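Local atomic coordinates of KLLA0B12012p (Kluyveromyces lactis, PDB entry 6Y3P), a protein that is a direct partner of the mRNA decapping enzyme Dcp2 and, through the ATP-grasp domain that makes up this chain, probably binds ATP. Residues 91-96 with 307-312; 112-117 with 165-170. One frame throughout, in Å; residues are numbered along the deposited sequence.

Contact 1: residues 91-96 with 307-312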
ATOM      1  N   HIS A  91      -2.774 -10.473  11.323  1.00 58.30           N
ATOM      2  CA  HIS A  91      -3.311 -11.114  12.529  1.00 60.58           C
ATOM      3  C   HIS A  91      -2.713 -12.477  12.787  1.00 63.98           C
ATOM      4  O   HIS A  91      -2.316 -12.751  13.925  1.00 64.80           O
ATOM      5  CB  HIS A  91      -4.840 -11.243  12.491  1.00 63.79           C
ATOM      6  CG  HIS A  91      -5.580  -9.954  12.350  1.00 68.67           C
ATOM      7  ND1 HIS A  91      -5.062  -8.757  12.829  1.00 71.05           N
ATOM      8  CD2 HIS A  91      -6.792  -9.717  11.787  1.00 72.60           C
ATOM      9  CE1 HIS A  91      -5.958  -7.830  12.520  1.00 71.16           C
ATOM     10  NE2 HIS A  91      -7.022  -8.358  11.900  1.00 72.18           N
ATOM     11  N   SER A  92      -2.630 -13.331  11.740  1.00 59.31           N
ATOM     12  CA  SER A  92      -2.107 -14.687  11.916  1.00 60.14           C
ATOM     13  C   SER A  92      -0.610 -14.724  12.165  1.00 62.96           C
ATOM     14  O   SER A  92      -0.123 -15.663  12.789  1.00 63.60           O
ATOM     15  CB  SER A  92      -2.505 -15.598  10.758  1.00 65.71           C
ATOM     16  OG  SER A  92      -2.097 -15.061   9.514  1.00 80.85           O
ATOM     17  N   TYR A  93       0.119 -13.703  11.705  1.00 56.67           N
ATOM     18  CA  TYR A  93       1.559 -13.614  11.907  1.00 55.21           C
ATOM     19  C   TYR A  93       1.949 -13.079  13.305  1.00 60.59           C
ATOM     20  O   TYR A  93       2.920 -13.566  13.874  1.00 61.09           O
ATOM     21  CB  TYR A  93       2.148 -12.735  10.810  1.00 53.81           C
ATOM     22  CG  TYR A  93       3.614 -12.401  10.957  1.00 52.35           C
ATOM     23  CD1 TYR A  93       4.598 -13.329  10.626  1.00 54.24           C
ATOM     24  CD2 TYR A  93       4.018 -11.132  11.345  1.00 51.61           C
ATOM     25  CE1 TYR A  93       5.950 -13.004  10.697  1.00 54.58           C
ATOM     26  CE2 TYR A  93       5.367 -10.794  11.418  1.00 52.83           C
ATOM     27  CZ  TYR A  93       6.331 -11.732  11.093  1.00 59.21           C
ATOM     28  OH  TYR A  93       7.657 -11.384  11.158  1.00 57.46           O
ATOM     29  N   VAL A  94       1.246 -12.048  13.814  1.00 57.87           N
ATOM     30  CA  VAL A  94       1.550 -11.416  15.105  1.00 59.49           C
ATOM     31  C   VAL A  94       1.274 -12.356  16.293  1.00 67.25           C
ATOM     32  O   VAL A  94       1.850 -12.156  17.376  1.00 68.50           O
ATOM     33  CB  VAL A  94       0.898 -10.014  15.310  1.00 62.74           C
ATOM     34  CG1 VAL A  94       1.528  -8.961  14.392  1.00 61.61           C
ATOM     35  CG2 VAL A  94      -0.621 -10.056  15.153  1.00 62.28           C
ATOM     36  N   VAL A  95       0.413 -13.381  16.082  1.00 63.54           N
ATOM     37  CA  VAL A  95       0.071 -14.404  17.072  1.00 64.32           C
ATOM     38  C   VAL A  95       1.375 -15.048  17.586  1.00 70.58           C
ATOM     39  O   VAL A  95       1.610 -15.062  18.795  1.00 71.43           O
ATOM     40  CB  VAL A  95      -0.961 -15.430  16.500  1.00 67.90           C
ATOM     41  CG1 VAL A  95      -0.933 -16.767  17.238  1.00 68.56           C
ATOM     42  CG2 VAL A  95      -2.364 -14.846  16.502  1.00 67.37           C
ATOM     43  N   LYS A  96       2.249 -15.494  16.663  1.00 67.95           N
ATOM     44  CA  LYS A  96       3.536 -16.097  17.002  1.00 68.48           C
ATOM     45  C   LYS A  96       4.702 -15.097  16.917  1.00 70.84           C
ATOM     46  O   LYS A  96       5.862 -15.516  16.994  1.00 71.75           O
ATOM     47  CB  LYS A  96       3.798 -17.321  16.114  1.00 71.98           C
ATOM     48  CG  LYS A  96       4.183 -18.573  16.908  1.00 93.33           C
ATOM     49  CD  LYS A  96       2.970 -19.361  17.391  1.00 98.12           C
ATOM     50  CE  LYS A  96       3.328 -20.323  18.491  1.00102.33           C
ATOM     51  NZ  LYS A  96       2.116 -20.978  19.030  1.00109.08           N
ATOM     52  N   LEU A 307       5.976  -7.406   6.977  1.00 44.14           N
ATOM     53  CA  LEU A 307       4.822  -7.762   6.142  1.00 42.91           C
ATOM     54  C   LEU A 307       5.161  -8.822   5.123  1.00 48.74           C
ATOM     55  O   LEU A 307       4.392  -9.768   4.949  1.00 50.02           O
ATOM     56  CB  LEU A 307       4.160  -6.532   5.491  1.00 41.52           C
ATOM     57  CG  LEU A 307       2.898  -6.787   4.652  1.00 44.66           C
ATOM     58  CD1 LEU A 307       1.858  -7.615   5.439  1.00 47.19           C
ATOM     59  CD2 LEU A 307       2.277  -5.511   4.229  1.00 37.55           C
ATOM     60  N   PHE A 308       6.300  -8.692   4.460  1.00 46.14           N
ATOM     61  CA  PHE A 308       6.699  -9.701   3.494  1.00 46.61           C
ATOM     62  C   PHE A 308       7.050 -11.033   4.181  1.00 51.28           C
ATOM     63  O   PHE A 308       6.723 -12.086   3.639  1.00 52.58           O
ATOM     64  CB  PHE A 308       7.788  -9.173   2.544  1.00 48.32           C
ATOM     65  CG  PHE A 308       7.116  -8.384   1.439  1.00 49.36           C
ATOM     66  CD1 PHE A 308       6.357  -9.026   0.462  1.00 51.35           C
ATOM     67  CD2 PHE A 308       7.152  -6.994   1.437  1.00 49.95           C
ATOM     68  CE1 PHE A 308       5.659  -8.296  -0.494  1.00 51.69           C
ATOM     69  CE2 PHE A 308       6.452  -6.263   0.475  1.00 51.37           C
ATOM     70  CZ  PHE A 308       5.708  -6.916  -0.481  1.00 49.64           C
ATOM     71  N   LYS A 309       7.584 -10.997   5.409  1.00 48.14           N
ATOM     72  CA  LYS A 309       7.840 -12.228   6.165  1.00 49.36           C
ATOM     73  C   LYS A 309       6.487 -12.888   6.527  1.00 56.88           C
ATOM     74  O   LYS A 309       6.329 -14.105   6.358  1.00 57.94           O
ATOM     75  CB  LYS A 309       8.676 -11.968   7.413  1.00 49.99           C
ATOM     76  CG  LYS A 309      10.101 -11.586   7.082  1.00 59.77           C
ATOM     77  CD  LYS A 309      11.072 -11.967   8.190  1.00 65.92           C
ATOM     78  CE  LYS A 309      11.544 -10.802   9.007  1.00 65.66           C
ATOM     79  NZ  LYS A 309      12.831 -11.122   9.678  1.00 69.35           N
ATOM     80  N   ALA A 310       5.497 -12.062   6.926  1.00 52.92           N
ATOM     81  CA  ALA A 310       4.131 -12.491   7.258  1.00 52.68           C
ATOM     82  C   ALA A 310       3.474 -13.165   6.071  1.00 57.79           C
ATOM     83  O   ALA A 310       3.054 -14.309   6.191  1.00 58.19           O
ATOM     84  CB  ALA A 310       3.291 -11.295   7.701  1.00 52.22           C
ATOM     85  N   ALA A 311       3.439 -12.455   4.917  1.00 54.04           N
ATOM     86  CA  ALA A 311       2.839 -12.816   3.630  1.00 53.11           C
ATOM     87  C   ALA A 311       3.322 -14.132   3.054  1.00 59.37           C
ATOM     88  O   ALA A 311       2.521 -14.925   2.577  1.00 58.85           O
ATOM     89  CB  ALA A 311       3.072 -11.700   2.627  1.00 52.51           C
ATOM     90  N   VAL A 312       4.632 -14.344   3.082  1.00 58.22           N
ATOM     91  CA  VAL A 312       5.311 -15.509   2.527  1.00 59.21           C
ATOM     92  C   VAL A 312       5.132 -16.755   3.396  1.00 67.92           C
ATOM     93  O   VAL A 312       4.924 -17.840   2.850  1.00 69.44           O
ATOM     94  CB  VAL A 312       6.799 -15.127   2.281  1.00 62.21           C
ATOM     95  CG1 VAL A 312       7.742 -16.307   2.317  1.00 62.85           C
ATOM     96  CG2 VAL A 312       6.955 -14.339   0.987  1.00 61.49           C
TER

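Contact 2: residues 112-117 with 165-170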
ATOM      1  N   ILE A 112     -18.381  -6.399   9.119  1.00 62.82           N
ATOM      2  CA  ILE A 112     -19.532  -6.737   9.946  1.00 64.38           C
ATOM      3  C   ILE A 112     -20.823  -6.663   9.122  1.00 71.00           C
ATOM      4  O   ILE A 112     -20.923  -5.866   8.188  1.00 70.73           O
ATOM      5  CB  ILE A 112     -19.563  -5.910  11.269  1.00 67.06           C
ATOM      6  CG1 ILE A 112     -20.521  -6.522  12.298  1.00 69.42           C
ATOM      7  CG2 ILE A 112     -19.833  -4.412  11.062  1.00 65.54           C
ATOM      8  CD1 ILE A 112     -19.887  -6.842  13.579  1.00 80.33           C
ATOM      9  N   ASP A 113     -21.769  -7.545   9.431  1.00 69.95           N
ATOM     10  CA  ASP A 113     -23.085  -7.592   8.803  1.00 70.97           C
ATOM     11  C   ASP A 113     -24.102  -7.446   9.914  1.00 74.19           C
ATOM     12  O   ASP A 113     -24.197  -8.313  10.788  1.00 75.04           O
ATOM     13  CB  ASP A 113     -23.301  -8.903   8.019  1.00 74.26           C
ATOM     14  CG  ASP A 113     -22.400  -9.125   6.807  1.00 87.66           C
ATOM     15  OD1 ASP A 113     -21.970  -8.119   6.183  1.00 86.58           O
ATOM     16  OD2 ASP A 113     -22.162 -10.304   6.454  1.00 95.32           O
ATOM     17  N   VAL A 114     -24.786  -6.305   9.940  1.00 69.42           N
ATOM     18  CA  VAL A 114     -25.794  -6.018  10.958  1.00 70.30           C
ATOM     19  C   VAL A 114     -27.109  -5.772  10.239  1.00 75.92           C
ATOM     20  O   VAL A 114     -27.190  -4.889   9.387  1.00 76.00           O
ATOM     21  CB  VAL A 114     -25.421  -4.840  11.914  1.00 73.41           C
ATOM     22  CG1 VAL A 114     -26.452  -4.689  13.038  1.00 74.23           C
ATOM     23  CG2 VAL A 114     -24.017  -5.005  12.500  1.00 71.94           C
ATOM     24  N   ASP A 115     -28.122  -6.567  10.583  1.00 73.53           N
ATOM     25  CA  ASP A 115     -29.470  -6.500  10.022  1.00 74.13           C
ATOM     26  C   ASP A 115     -30.250  -5.397  10.734  1.00 75.07           C
ATOM     27  O   ASP A 115     -30.766  -4.489  10.087  1.00 74.32           O
ATOM     28  CB  ASP A 115     -30.180  -7.868  10.171  1.00 77.66           C
ATOM     29  CG  ASP A 115     -29.452  -9.055   9.553  1.00 92.75           C
ATOM     30  OD1 ASP A 115     -28.269  -9.298   9.932  1.00 95.15           O
ATOM     31  OD2 ASP A 115     -30.071  -9.770   8.736  1.00 95.72           O
ATOM     32  N   TYR A 116     -30.320  -5.483  12.079  1.00 69.15           N
ATOM     33  CA  TYR A 116     -31.023  -4.562  12.971  1.00 67.50           C
ATOM     34  C   TYR A 116     -30.174  -4.367  14.211  1.00 69.49           C
ATOM     35  O   TYR A 116     -29.416  -5.261  14.594  1.00 67.84           O
ATOM     36  CB  TYR A 116     -32.400  -5.125  13.361  1.00 70.03           C
ATOM     37  CG  TYR A 116     -33.236  -5.568  12.180  1.00 72.09           C
ATOM     38  CD1 TYR A 116     -33.049  -6.819  11.598  1.00 73.77           C
ATOM     39  CD2 TYR A 116     -34.214  -4.737  11.640  1.00 73.37           C
ATOM     40  CE1 TYR A 116     -33.788  -7.220  10.490  1.00 73.27           C
ATOM     41  CE2 TYR A 116     -34.977  -5.139  10.542  1.00 74.57           C
ATOM     42  CZ  TYR A 116     -34.755  -6.382   9.974  1.00 75.25           C
ATOM     43  OH  TYR A 116     -35.503  -6.813   8.926  1.00 70.05           O
ATOM     44  N   ALA A 117     -30.304  -3.190  14.836  1.00 66.76           N
ATOM     45  CA  ALA A 117     -29.551  -2.764  16.031  1.00 65.30           C
ATOM     46  C   ALA A 117     -29.630  -3.756  17.198  1.00 64.97           C
ATOM     47  O   ALA A 117     -28.620  -3.980  17.869  1.00 63.68           O
ATOM     48  CB  ALA A 117     -30.012  -1.377  16.476  1.00 65.99           C
ATOM     49  N   ALA A 165     -25.283   2.487  20.404  1.00 54.17           N
ATOM     50  CA  ALA A 165     -26.028   3.747  20.357  1.00 54.02           C
ATOM     51  C   ALA A 165     -26.073   4.283  18.920  1.00 56.69           C
ATOM     52  O   ALA A 165     -27.095   4.826  18.507  1.00 58.02           O
ATOM     53  CB  ALA A 165     -25.377   4.768  21.283  1.00 54.28           C
ATOM     54  N   ILE A 166     -24.981   4.100  18.150  1.00 51.38           N
ATOM     55  CA  ILE A 166     -24.922   4.517  16.750  1.00 50.77           C
ATOM     56  C   ILE A 166     -25.993   3.736  15.962  1.00 58.09           C
ATOM     57  O   ILE A 166     -26.831   4.357  15.291  1.00 58.23           O
ATOM     58  CB  ILE A 166     -23.505   4.336  16.149  1.00 52.38           C
ATOM     59  CG1 ILE A 166     -22.480   5.312  16.788  1.00 50.88           C
ATOM     60  CG2 ILE A 166     -23.530   4.495  14.611  1.00 53.25           C
ATOM     61  CD1 ILE A 166     -21.027   4.997  16.435  1.00 47.39           C
ATOM     62  N   PHE A 167     -25.989   2.378  16.095  1.00 55.14           N
ATOM     63  CA  PHE A 167     -26.942   1.482  15.424  1.00 56.29           C
ATOM     64  C   PHE A 167     -28.387   1.740  15.807  1.00 63.23           C
ATOM     65  O   PHE A 167     -29.247   1.680  14.936  1.00 65.21           O
ATOM     66  CB  PHE A 167     -26.571  -0.002  15.619  1.00 58.13           C
ATOM     67  CG  PHE A 167     -25.634  -0.494  14.541  1.00 57.81           C
ATOM     68  CD1 PHE A 167     -26.121  -0.914  13.316  1.00 60.72           C
ATOM     69  CD2 PHE A 167     -24.256  -0.443  14.720  1.00 58.09           C
ATOM     70  CE1 PHE A 167     -25.249  -1.300  12.300  1.00 61.71           C
ATOM     71  CE2 PHE A 167     -23.385  -0.874  13.718  1.00 59.80           C
ATOM     72  CZ  PHE A 167     -23.880  -1.273  12.506  1.00 58.72           C
ATOM     73  N   ASP A 168     -28.654   2.022  17.095  1.00 60.43           N
ATOM     74  CA  ASP A 168     -29.978   2.345  17.622  1.00 62.46           C
ATOM     75  C   ASP A 168     -30.511   3.627  16.966  1.00 68.60           C
ATOM     76  O   ASP A 168     -31.686   3.691  16.605  1.00 69.22           O
ATOM     77  CB  ASP A 168     -29.895   2.564  19.150  1.00 64.70           C
ATOM     78  CG  ASP A 168     -29.800   1.322  20.020  1.00 72.59           C
ATOM     79  OD1 ASP A 168     -29.809   0.205  19.468  1.00 73.20           O
ATOM     80  OD2 ASP A 168     -29.697   1.471  21.250  1.00 78.61           O
ATOM     81  N   SER A 169     -29.629   4.645  16.817  1.00 65.63           N
ATOM     82  CA  SER A 169     -29.964   5.930  16.206  1.00 65.90           C
ATOM     83  C   SER A 169     -30.220   5.830  14.694  1.00 72.46           C
ATOM     84  O   SER A 169     -30.856   6.729  14.140  1.00 74.21           O
ATOM     85  CB  SER A 169     -28.912   6.989  16.534  1.00 66.86           C
ATOM     86  OG  SER A 169     -27.748   6.883  15.732  1.00 70.54           O
ATOM     87  N   PHE A 170     -29.743   4.748  14.032  1.00 68.37           N
ATOM     88  CA  PHE A 170     -29.963   4.515  12.599  1.00 68.79           C
ATOM     89  C   PHE A 170     -31.406   4.062  12.372  1.00 77.31           C
ATOM     90  O   PHE A 170     -32.015   4.457  11.375  1.00 77.07           O
ATOM     91  CB  PHE A 170     -28.982   3.461  12.034  1.00 69.62           C
ATOM     92  CG  PHE A 170     -27.527   3.860  11.843  1.00 69.34           C
ATOM     93  CD1 PHE A 170     -27.165   5.198  11.668  1.00 71.75           C
ATOM     94  CD2 PHE A 170     -26.526   2.896  11.801  1.00 69.89           C
ATOM     95  CE1 PHE A 170     -25.823   5.561  11.492  1.00 70.96           C
ATOM     96  CE2 PHE A 170     -25.185   3.257  11.618  1.00 71.22           C
ATOM     97  CZ  PHE A 170     -24.846   4.586  11.444  1.00 69.10           C
TER

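Contact 1: residues 91-96 with 307-312
Tyr93 and Ala310 join two helices of the ATP-grasp domain, which belongs to the tubulin-tyrosine ligase family. Tyr93 lies near the end of helix 83-95. Ala310 lies near the end of the long helix 290-313. Their CA atoms approach to 5.4 Å. The main interaction is a CH-pi contact. Ala310 CB sits over one face of the Tyr93 ring, 3.8 Å from the ring centroid and 25° off the ring normal. The methyl is displaced toward the rim, on the CB side of the ring. Ala310 CB is therefore 3.5 Å from Tyr93 CG and 3.6 Å from Tyr93 CB. Tyr93 CD1 also reaches the backbone, at 3.5 Å from Ala310 CA. CG of Tyr93 is trans to the main-chain nitrogen (chi1 173°), which carries the ring out of its own helix and across to the other. At the far end of the ring, Tyr93 OH is 3.9 Å from Lys309 CB. The rest of the Lys309 chain leads away. Tyr93 OH is hydrogen-bonded to Glu306 OE1, one turn before Ala310 on helix 290-313. Leu307 and Phe308 are buried: Leu307 packs on strand 341-347 and Phe308 on strand 215-224. The contact is small and mostly apolar. One ring covers an alanine methyl, and the hydrogen bond between Tyr93 OH and Glu306 of the same helix ties down the polar end of that ring.

Contact 2: residues 112-117 with 165-170
Val114 meets Phe167, and Ala117 meets Phe167 and Asp168. Val114 and Ala117 follow strand 109-113, an edge strand of the five-stranded antiparallel sheet of the ATP-grasp domain, and pack on helix 160-171. The apolar contacts come first. The Val114 and Phe167 side chains point at each other from opposite directions. Val114 CB is 3.6 Å from Phe167 CE1. The valine methyls spread along the CD1, CE1 and CZ side of the ring. Val114 CG1 is 3.7 Å from Phe167 CE1 and close to CD1 as well, and Val114 CG2 is 3.7 Å from Phe167 CZ. With CG1 opposite the backbone N (chi1 -174°) and CG2 beside it, the fork of the valine faces Phe167. Further along, Ala117 CB is 3.8 Å from Phe167 CB.

The same Ala117 methyl also borders polar atoms. It is 3.5 Å from Phe167 O and 3.4 Å from Asp168 OD1. No hydrogen bond links the two segments directly. Instead, Gln164 NE2 hydrogen-bonds to both Asp168 OD1 and Ala117 O, and so bridges them.

Phe167 is buried on several sides. Its ring meets Phe195 of strand 194-200 edge-to-face, and it touches Leu143 of strand 140-145 and Leu120 of helix 120-125. Val114 packs on Ala123 of that same helix. Helix 160-171 thus lies against the antiparallel sheet and meets the chain just after it leaves edge strand 109-113.

In the fold
Contact 1 and contact 2 belong to different parts of the same tubulin-tyrosine ligase-like domain. Their centres are about 32 Å apart. Their nearest atoms are about 12 Å apart, and they do not touch. Contact 1 is the more central: its centre is about 16 Å from the centre of the chain, against about 31 Å for contact 2. Helix 83-95 and strand 109-113 follow each other in the chain, joined by residues 96-108. Contact 2 includes the end of an edge strand of the five-stranded antiparallel sheet and the helix 160-171 that packs on that sheet. Helix 290-313 of contact 1 packs on the six-stranded one. In ATP-grasp enzymes the nucleotide is held between two sheet units, and these two sheets are consistent with them. Neither contact includes a nucleotide.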